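Local coordinates for protein phosphoribosylaminoimidazole carboxylase, ATPase subunit (Thermotoga maritima, PDB 3AX6) that probably catalyses the ATP-dependent joining of bicarbonate to 5-aminoimidazole ribonucleotide, giving N5-carboxyaminoimidazole ribonucleotide in purine biosynthesis, at residues Q99-V103 with K138-G142; F102-E106 with E117-V121. Residues are numbered along the deposited sequence.

How the contacts relate
Both contacts start from the first turns of helix 101-110 and reach the same four-stranded antiparallel sheet. Contact 1 ties the helix start to the end of strand 135-139, an inner strand. Contact 2 uses Phe102, Lys105 and Glu106 of the same helix to pack on strand 118-120, at an edge of the sheet. Their centres lie 8 Å apart. Phe102 belongs to both: it packs against Arg140 in contact 1, and its ring also meets Tyr118 and Leu120 in contact 2. The two also touch directly, with Arg140 NH1 3.9 Å from Leu120 CD1. Contact 1 holds Lys101 and Lys138, two residues of the ADP pocket. In contact 2 the Lys105 side chain is about 7 Å from ADP.

Contact 1: residues Q99-V103 with K138-G142; sequences QDKFV and KARKG. With ADP (adenosine-5'-diphosphate), chain E.
Segment 99-103 enters helix 101-110 through Asp100, the N-cap. Segment 138-142 leaves strand 135-139 after Ala139 and turns at Arg140 (phi/psi -69/-44). The backbones meet closely: the CA atoms of Lys101 and Arg140 are 4.9 Å apart, those of Asp100 and Lys141 5.1 Å. One backbone hydrogen bond fixes this register, from Lys101 N to Arg140 O at 2.8 Å.

Asp100 has a t chi1. Its OD2 accepts from Phe102 N at 2.8 Å and caps the helix. Its OD1 forms a salt bridge with Arg140 NH2 at 2.7 Å. Arg140 NE adds only weak bonds to the same carboxylate. Arg140 reaches it with chi1 m, chi2 t and chi3 p, which folds the guanidinium back over the helix start. Phe102 CD1 lies over one guanidinium face, and Phe102 CB is 3.6 Å from Arg140 NE. The Lys141 side chain, m then extended, runs past Asp100, with its CE 3.9 Å from Asp100 CB.

Lys101 and Lys138 are both m at chi1 and extended beyond it. Lys101 CD passes Ala139 O at 3.6 Å, and its NZ makes a weak bond to ADP O3A at 3.3 Å. Lys138 NZ binds ADP N7 at 3.0 Å and ADP O1A at 3.1 Å, and forms a salt bridge with Glu169. One lysine thus reaches the diphosphate bridge, the other both adenine and the alpha-phosphate. Such a lysine pair at the nucleotide is characteristic of the ATP-grasp fold.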
ATOM      1  N   GLN A  99       1.045   8.672 -28.914  1.00 28.96           N
ATOM      2  CA  GLN A  99       0.886  10.127 -28.866  1.00 29.69           C
ATOM      3  C   GLN A  99       0.049  10.736 -29.987  1.00 29.94           C
ATOM      4  O   GLN A  99      -0.579  11.777 -29.803  1.00 29.56           O
ATOM      5  CB  GLN A  99       2.249  10.811 -28.872  1.00 30.80           C
ATOM      6  CG  GLN A  99       3.023  10.681 -27.585  1.00 31.01           C
ATOM      7  CD  GLN A  99       4.075  11.756 -27.458  1.00 31.74           C
ATOM      8  OE1 GLN A  99       4.867  11.979 -28.377  1.00 31.04           O
ATOM      9  NE2 GLN A  99       4.089  12.432 -26.316  1.00 32.62           N
ATOM     10  N   ASP A 100       0.063  10.107 -31.152  1.00 29.88           N
ATOM     11  CA  ASP A 100      -0.702  10.608 -32.281  1.00 30.65           C
ATOM     12  C   ASP A 100      -1.844   9.640 -32.551  1.00 30.20           C
ATOM     13  O   ASP A 100      -1.627   8.491 -32.944  1.00 29.35           O
ATOM     14  CB  ASP A 100       0.210  10.752 -33.500  1.00 32.35           C
ATOM     15  CG  ASP A 100      -0.544  11.135 -34.755  1.00 36.01           C
ATOM     16  OD1 ASP A 100       0.119  11.489 -35.755  1.00 37.82           O
ATOM     17  OD2 ASP A 100      -1.791  11.074 -34.752  1.00 37.62           O
ATOM     18  N   LYS A 101      -3.064  10.113 -32.331  1.00 28.46           N
ATOM     19  CA  LYS A 101      -4.240   9.282 -32.510  1.00 27.01           C
ATOM     20  C   LYS A 101      -4.376   8.652 -33.882  1.00 25.57           C
ATOM     21  O   LYS A 101      -4.880   7.541 -33.994  1.00 25.13           O
ATOM     22  CB  LYS A 101      -5.501  10.078 -32.187  1.00 28.84           C
ATOM     23  CG  LYS A 101      -5.632  10.465 -30.723  1.00 28.66           C
ATOM     24  CD  LYS A 101      -7.060  10.877 -30.404  1.00 29.04           C
ATOM     25  CE  LYS A 101      -7.253  11.087 -28.917  1.00 29.25           C
ATOM     26  NZ  LYS A 101      -8.687  11.299 -28.588  1.00 29.95           N
ATOM     27  N   PHE A 102      -3.933   9.345 -34.926  1.00 24.86           N
ATOM     28  CA  PHE A 102      -4.043   8.784 -36.268  1.00 25.89           C
ATOM     29  C   PHE A 102      -3.062   7.636 -36.480  1.00 25.02           C
ATOM     30  O   PHE A 102      -3.447   6.557 -36.930  1.00 24.87           O
ATOM     31  CB  PHE A 102      -3.821   9.854 -37.343  1.00 24.90           C
ATOM     32  CG  PHE A 102      -3.936   9.320 -38.742  1.00 25.21           C
ATOM     33  CD1 PHE A 102      -2.801   9.073 -39.504  1.00 22.86           C
ATOM     34  CD2 PHE A 102      -5.181   9.012 -39.277  1.00 23.43           C
ATOM     35  CE1 PHE A 102      -2.907   8.524 -40.777  1.00 24.24           C
ATOM     36  CE2 PHE A 102      -5.296   8.464 -40.547  1.00 23.55           C
ATOM     37  CZ  PHE A 102      -4.157   8.218 -41.299  1.00 23.62           C
ATOM     38  N   VAL A 103      -1.795   7.864 -36.161  1.00 26.20           N
ATOM     39  CA  VAL A 103      -0.803   6.807 -36.310  1.00 24.79           C
ATOM     40  C   VAL A 103      -1.238   5.634 -35.429  1.00 23.20           C
ATOM     41  O   VAL A 103      -1.097   4.470 -35.812  1.00 22.46           O
ATOM     42  CB  VAL A 103       0.606   7.292 -35.899  1.00 26.12           C
ATOM     43  CG1 VAL A 103       1.051   8.433 -36.806  1.00 26.27           C
ATOM     44  CG2 VAL A 103       0.594   7.752 -34.467  1.00 28.55           C
ATOM     45  N   LYS A 138     -11.488  14.188 -34.392  1.00 21.02           N
ATOM     46  CA  LYS A 138     -10.554  14.140 -33.279  1.00 21.85           C
ATOM     47  C   LYS A 138      -9.215  14.748 -33.644  1.00 21.64           C
ATOM     48  O   LYS A 138      -8.714  14.546 -34.747  1.00 22.39           O
ATOM     49  CB  LYS A 138     -10.332  12.691 -32.841  1.00 21.42           C
ATOM     50  CG  LYS A 138     -11.573  12.008 -32.306  1.00 21.02           C
ATOM     51  CD  LYS A 138     -11.265  10.598 -31.832  1.00 18.94           C
ATOM     52  CE  LYS A 138     -12.395  10.066 -30.978  1.00 16.28           C
ATOM     53  NZ  LYS A 138     -12.115   8.703 -30.474  1.00 18.22           N
ATOM     54  N   ALA A 139      -8.637  15.493 -32.713  1.00 23.44           N
ATOM     55  CA  ALA A 139      -7.331  16.093 -32.945  1.00 26.68           C
ATOM     56  C   ALA A 139      -6.321  14.947 -32.989  1.00 29.71           C
ATOM     57  O   ALA A 139      -6.467  13.962 -32.262  1.00 30.05           O
ATOM     58  CB  ALA A 139      -6.986  17.056 -31.820  1.00 22.88           C
ATOM     59  N   ARG A 140      -5.311  15.059 -33.849  1.00 33.14           N
ATOM     60  CA  ARG A 140      -4.298  14.014 -33.942  1.00 35.96           C
ATOM     61  C   ARG A 140      -3.453  14.000 -32.679  1.00 38.03           C
ATOM     62  O   ARG A 140      -3.154  12.937 -32.135  1.00 37.69           O
ATOM     63  CB  ARG A 140      -3.386  14.243 -35.145  1.00 35.69           C
ATOM     64  CG  ARG A 140      -4.067  14.080 -36.477  1.00 37.35           C
ATOM     65  CD  ARG A 140      -3.056  14.148 -37.609  1.00 38.74           C
ATOM     66  NE  ARG A 140      -2.119  13.029 -37.563  1.00 40.01           N
ATOM     67  CZ  ARG A 140      -1.262  12.729 -38.536  1.00 41.22           C
ATOM     68  NH1 ARG A 140      -1.217  13.471 -39.637  1.00 42.18           N
ATOM     69  NH2 ARG A 140      -0.458  11.681 -38.416  1.00 40.58           N
ATOM     70  N   LYS A 141      -3.071  15.186 -32.216  1.00 40.15           N
ATOM     71  CA  LYS A 141      -2.252  15.302 -31.020  1.00 44.13           C
ATOM     72  C   LYS A 141      -2.802  16.268 -29.973  1.00 46.27           C
ATOM     73  O   LYS A 141      -2.304  16.314 -28.847  1.00 48.34           O
ATOM     74  CB  LYS A 141      -0.826  15.714 -31.397  1.00 45.01           C
ATOM     75  CG  LYS A 141       0.019  14.582 -31.967  1.00 47.01           C
ATOM     76  CD  LYS A 141       1.480  14.993 -32.114  1.00 48.36           C
ATOM     77  CE  LYS A 141       2.370  13.791 -32.406  1.00 49.24           C
ATOM     78  NZ  LYS A 141       3.808  14.165 -32.533  1.00 48.64           N
ATOM     79  N   GLY A 142      -3.822  17.040 -30.332  1.00 46.95           N
ATOM     80  CA  GLY A 142      -4.389  17.974 -29.374  1.00 47.75           C
ATOM     81  C   GLY A 142      -5.013  19.202 -30.002  1.00 48.74           C
ATOM     82  O   GLY A 142      -5.631  20.013 -29.310  1.00 49.29           O
TER
HETATM   83  PB  ADP E 381     -10.335  12.064 -24.828  1.00 48.46           P
HETATM   84  O1B ADP E 381     -10.201  10.840 -23.989  1.00 47.85           O
HETATM   85  O2B ADP E 381     -11.252  13.143 -24.039  1.00 48.72           O
HETATM   86  O3B ADP E 381      -8.801  12.693 -25.113  1.00 47.13           O
HETATM   87  PA  ADP E 381     -11.971  10.415 -26.364  1.00 38.43           P
HETATM   88  O1A ADP E 381     -11.545   9.607 -27.533  1.00 34.95           O
HETATM   89  O2A ADP E 381     -11.877   9.489 -25.035  1.00 39.65           O
HETATM   90  O3A ADP E 381     -11.014  11.756 -26.295  1.00 43.77           O
HETATM   91  O5' ADP E 381     -13.496  10.923 -26.626  1.00 37.43           O
HETATM   92  C5' ADP E 381     -14.128  11.166 -25.359  1.00 32.89           C
HETATM   93  C4' ADP E 381     -15.572  10.649 -25.370  1.00 30.37           C
HETATM   94  O4' ADP E 381     -16.213  10.916 -26.660  1.00 28.36           O
HETATM   95  C3' ADP E 381     -15.628   9.127 -25.157  1.00 29.61           C
HETATM   96  O3' ADP E 381     -15.631   8.772 -23.766  1.00 31.86           O
HETATM   97  C2' ADP E 381     -16.905   8.731 -25.894  1.00 27.74           C
HETATM   98  O2' ADP E 381     -18.044   8.802 -25.033  1.00 28.42           O
HETATM   99  C1' ADP E 381     -16.977   9.737 -27.060  1.00 24.62           C
HETATM  100  N9  ADP E 381     -16.468   9.151 -28.318  1.00 22.53           N
HETATM  101  C8  ADP E 381     -15.156   8.988 -28.692  1.00 20.97           C
HETATM  102  N7  ADP E 381     -15.082   8.431 -29.864  1.00 20.10           N
HETATM  103  C5  ADP E 381     -16.328   8.198 -30.327  1.00 20.54           C
HETATM  104  C6  ADP E 381     -16.874   7.626 -31.510  1.00 19.54           C
HETATM  105  N6  ADP E 381     -16.045   7.157 -32.503  1.00 18.90           N
HETATM  106  N1  ADP E 381     -18.216   7.552 -31.643  1.00 21.36           N
HETATM  107  C2  ADP E 381     -19.040   8.001 -30.690  1.00 22.25           C
HETATM  108  N3  ADP E 381     -18.570   8.543 -29.563  1.00 22.37           N
HETATM  109  C4  ADP E 381     -17.240   8.659 -29.343  1.00 21.35           C

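Contact 2: residues F102-E106 with E117-V121; sequences FVQKE and EYKLV
Tyr118, Phe102 and Leu120 carry most of this contact. The helix leading into the ATP-grasp domain packs here on an outer strand of a four-stranded antiparallel sheet. Helix 102-106 crosses strand 118-120 with 9.7 Å between axes and a signed angle of -132°. The nearest CA pairs are Phe102 with Leu120 (7.3 Å) and Lys105 with Tyr118 (7.8 Å). Tyr118 and Leu120 point toward the helix; Lys119, between them, points away and forms salt bridges with Asp127 and Glu130.

Phe102, with chi1 t, sends its ring to the strand. Its CE2 is 3.5 Å from Leu120 CB and 3.6 Å from Tyr118 CE1. Leu120 (chi1 t, chi2 p) sets CD1 over the Phe102 ring face, 4.2 Å from the centroid, a CH-pi contact. The two aromatic rings meet obliquely, centroids 5.8 Å apart and planes at 69°.

Tyr118 has chi1 p. Lys105 CB sits over its ring face, 3.8 Å from the centroid; the Lys105 side chain also touches Glu169. Tyr118 OH donates to Glu106 OE2 at 3.0 Å; Glu106 has chi1 t and chi2 p. Apolar and CH-pi contacts thus mainly hold helix to strand, while one hydrogen bond satisfies the phenol at exposed Glu106.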
ATOM      1  N   PHE A 102      -3.933   9.345 -34.926  1.00 24.86           N
ATOM      2  CA  PHE A 102      -4.043   8.784 -36.268  1.00 25.89           C
ATOM      3  C   PHE A 102      -3.062   7.636 -36.480  1.00 25.02           C
ATOM      4  O   PHE A 102      -3.447   6.557 -36.930  1.00 24.87           O
ATOM      5  CB  PHE A 102      -3.821   9.854 -37.343  1.00 24.90           C
ATOM      6  CG  PHE A 102      -3.936   9.320 -38.742  1.00 25.21           C
ATOM      7  CD1 PHE A 102      -2.801   9.073 -39.504  1.00 22.86           C
ATOM      8  CD2 PHE A 102      -5.181   9.012 -39.277  1.00 23.43           C
ATOM      9  CE1 PHE A 102      -2.907   8.524 -40.777  1.00 24.24           C
ATOM     10  CE2 PHE A 102      -5.296   8.464 -40.547  1.00 23.55           C
ATOM     11  CZ  PHE A 102      -4.157   8.218 -41.299  1.00 23.62           C
ATOM     12  N   VAL A 103      -1.795   7.864 -36.161  1.00 26.20           N
ATOM     13  CA  VAL A 103      -0.803   6.807 -36.310  1.00 24.79           C
ATOM     14  C   VAL A 103      -1.238   5.634 -35.429  1.00 23.20           C
ATOM     15  O   VAL A 103      -1.097   4.470 -35.812  1.00 22.46           O
ATOM     16  CB  VAL A 103       0.606   7.292 -35.899  1.00 26.12           C
ATOM     17  CG1 VAL A 103       1.051   8.433 -36.806  1.00 26.27           C
ATOM     18  CG2 VAL A 103       0.594   7.752 -34.467  1.00 28.55           C
ATOM     19  N   GLN A 104      -1.791   5.948 -34.257  1.00 20.51           N
ATOM     20  CA  GLN A 104      -2.266   4.917 -33.338  1.00 19.98           C
ATOM     21  C   GLN A 104      -3.334   4.064 -34.018  1.00 20.18           C
ATOM     22  O   GLN A 104      -3.268   2.838 -33.980  1.00 19.53           O
ATOM     23  CB  GLN A 104      -2.833   5.549 -32.064  1.00 19.26           C
ATOM     24  CG  GLN A 104      -3.565   4.563 -31.163  1.00 21.16           C
ATOM     25  CD  GLN A 104      -4.027   5.185 -29.863  1.00 21.05           C
ATOM     26  OE1 GLN A 104      -5.160   4.966 -29.427  1.00 23.49           O
ATOM     27  NE2 GLN A 104      -3.154   5.957 -29.230  1.00 17.51           N
ATOM     28  N   LYS A 105      -4.314   4.716 -34.643  1.00 22.14           N
ATOM     29  CA  LYS A 105      -5.386   4.013 -35.353  1.00 23.00           C
ATOM     30  C   LYS A 105      -4.820   3.191 -36.517  1.00 23.28           C
ATOM     31  O   LYS A 105      -5.239   2.062 -36.761  1.00 23.52           O
ATOM     32  CB  LYS A 105      -6.410   5.016 -35.897  1.00 23.38           C
ATOM     33  CG  LYS A 105      -7.258   5.708 -34.837  1.00 26.36           C
ATOM     34  CD  LYS A 105      -8.101   4.701 -34.079  1.00 27.87           C
ATOM     35  CE  LYS A 105      -8.933   5.361 -32.994  1.00 28.62           C
ATOM     36  NZ  LYS A 105      -9.697   4.348 -32.211  1.00 26.37           N
ATOM     37  N   GLU A 106      -3.870   3.784 -37.232  1.00 25.44           N
ATOM     38  CA  GLU A 106      -3.209   3.152 -38.374  1.00 25.46           C
ATOM     39  C   GLU A 106      -2.518   1.875 -37.883  1.00 24.87           C
ATOM     40  O   GLU A 106      -2.569   0.835 -38.534  1.00 23.77           O
ATOM     41  CB  GLU A 106      -2.172   4.127 -38.949  1.00 27.69           C
ATOM     42  CG  GLU A 106      -1.799   3.951 -40.416  1.00 32.01           C
ATOM     43  CD  GLU A 106      -2.724   4.709 -41.366  1.00 33.87           C
ATOM     44  OE1 GLU A 106      -2.355   4.886 -42.549  1.00 34.42           O
ATOM     45  OE2 GLU A 106      -3.819   5.122 -40.933  1.00 35.22           O
ATOM     46  N   GLU A 117     -14.175   2.763 -37.990  1.00 24.89           N
ATOM     47  CA  GLU A 117     -13.698   3.179 -39.310  1.00 26.18           C
ATOM     48  C   GLU A 117     -13.229   4.623 -39.183  1.00 25.10           C
ATOM     49  O   GLU A 117     -13.924   5.449 -38.604  1.00 24.54           O
ATOM     50  CB  GLU A 117     -14.830   3.126 -40.334  1.00 29.72           C
ATOM     51  CG  GLU A 117     -14.506   2.342 -41.584  1.00 35.85           C
ATOM     52  CD  GLU A 117     -15.066   0.937 -41.536  1.00 40.68           C
ATOM     53  OE1 GLU A 117     -16.310   0.796 -41.459  1.00 43.05           O
ATOM     54  OE2 GLU A 117     -14.268  -0.023 -41.571  1.00 44.23           O
ATOM     55  N   TYR A 118     -12.062   4.935 -39.728  1.00 24.70           N
ATOM     56  CA  TYR A 118     -11.542   6.293 -39.631  1.00 25.60           C
ATOM     57  C   TYR A 118     -10.957   6.771 -40.959  1.00 27.05           C
ATOM     58  O   TYR A 118     -10.862   6.009 -41.925  1.00 26.78           O
ATOM     59  CB  TYR A 118     -10.479   6.356 -38.533  1.00 22.83           C
ATOM     60  CG  TYR A 118      -9.265   5.540 -38.870  1.00 20.89           C
ATOM     61  CD1 TYR A 118      -8.098   6.153 -39.313  1.00 20.34           C
ATOM     62  CD2 TYR A 118      -9.298   4.149 -38.803  1.00 18.62           C
ATOM     63  CE1 TYR A 118      -6.993   5.402 -39.684  1.00 20.63           C
ATOM     64  CE2 TYR A 118      -8.201   3.392 -39.170  1.00 20.28           C
ATOM     65  CZ  TYR A 118      -7.051   4.025 -39.611  1.00 19.82           C
ATOM     66  OH  TYR A 118      -5.953   3.285 -39.976  1.00 22.02           O
ATOM     67  N   LYS A 119     -10.552   8.034 -40.990  1.00 29.27           N
ATOM     68  CA  LYS A 119     -10.009   8.640 -42.197  1.00 32.19           C
ATOM     69  C   LYS A 119      -9.306   9.957 -41.846  1.00 33.56           C
ATOM     70  O   LYS A 119      -9.817  10.753 -41.059  1.00 32.21           O
ATOM     71  CB  LYS A 119     -11.162   8.893 -43.170  1.00 34.54           C
ATOM     72  CG  LYS A 119     -10.820   9.654 -44.441  1.00 38.78           C
ATOM     73  CD  LYS A 119     -10.164   8.769 -45.487  1.00 40.75           C
ATOM     74  CE  LYS A 119     -10.727   9.076 -46.875  1.00 40.86           C
ATOM     75  NZ  LYS A 119     -10.768  10.540 -47.165  1.00 41.19           N
ATOM     76  N   LEU A 120      -8.133  10.177 -42.431  1.00 35.54           N
ATOM     77  CA  LEU A 120      -7.366  11.396 -42.188  1.00 37.75           C
ATOM     78  C   LEU A 120      -8.005  12.551 -42.956  1.00 39.61           C
ATOM     79  O   LEU A 120      -8.455  12.366 -44.089  1.00 39.34           O
ATOM     80  CB  LEU A 120      -5.920  11.197 -42.657  1.00 36.82           C
ATOM     81  CG  LEU A 120      -4.941  12.367 -42.532  1.00 36.87           C
ATOM     82  CD1 LEU A 120      -4.746  12.748 -41.074  1.00 34.96           C
ATOM     83  CD2 LEU A 120      -3.619  11.966 -43.159  1.00 36.54           C
ATOM     84  N   VAL A 121      -8.051  13.738 -42.355  1.00 41.36           N
ATOM     85  CA  VAL A 121      -8.650  14.873 -43.050  1.00 45.11           C
ATOM     86  C   VAL A 121      -7.667  15.572 -43.983  1.00 47.91           C
ATOM     87  O   VAL A 121      -6.601  16.031 -43.564  1.00 49.05           O
ATOM     88  CB  VAL A 121      -9.243  15.935 -42.074  1.00 43.35           C
ATOM     89  CG1 VAL A 121     -10.204  15.277 -41.111  1.00 43.38           C
ATOM     90  CG2 VAL A 121      -8.141  16.657 -41.332  1.00 44.68           C
TER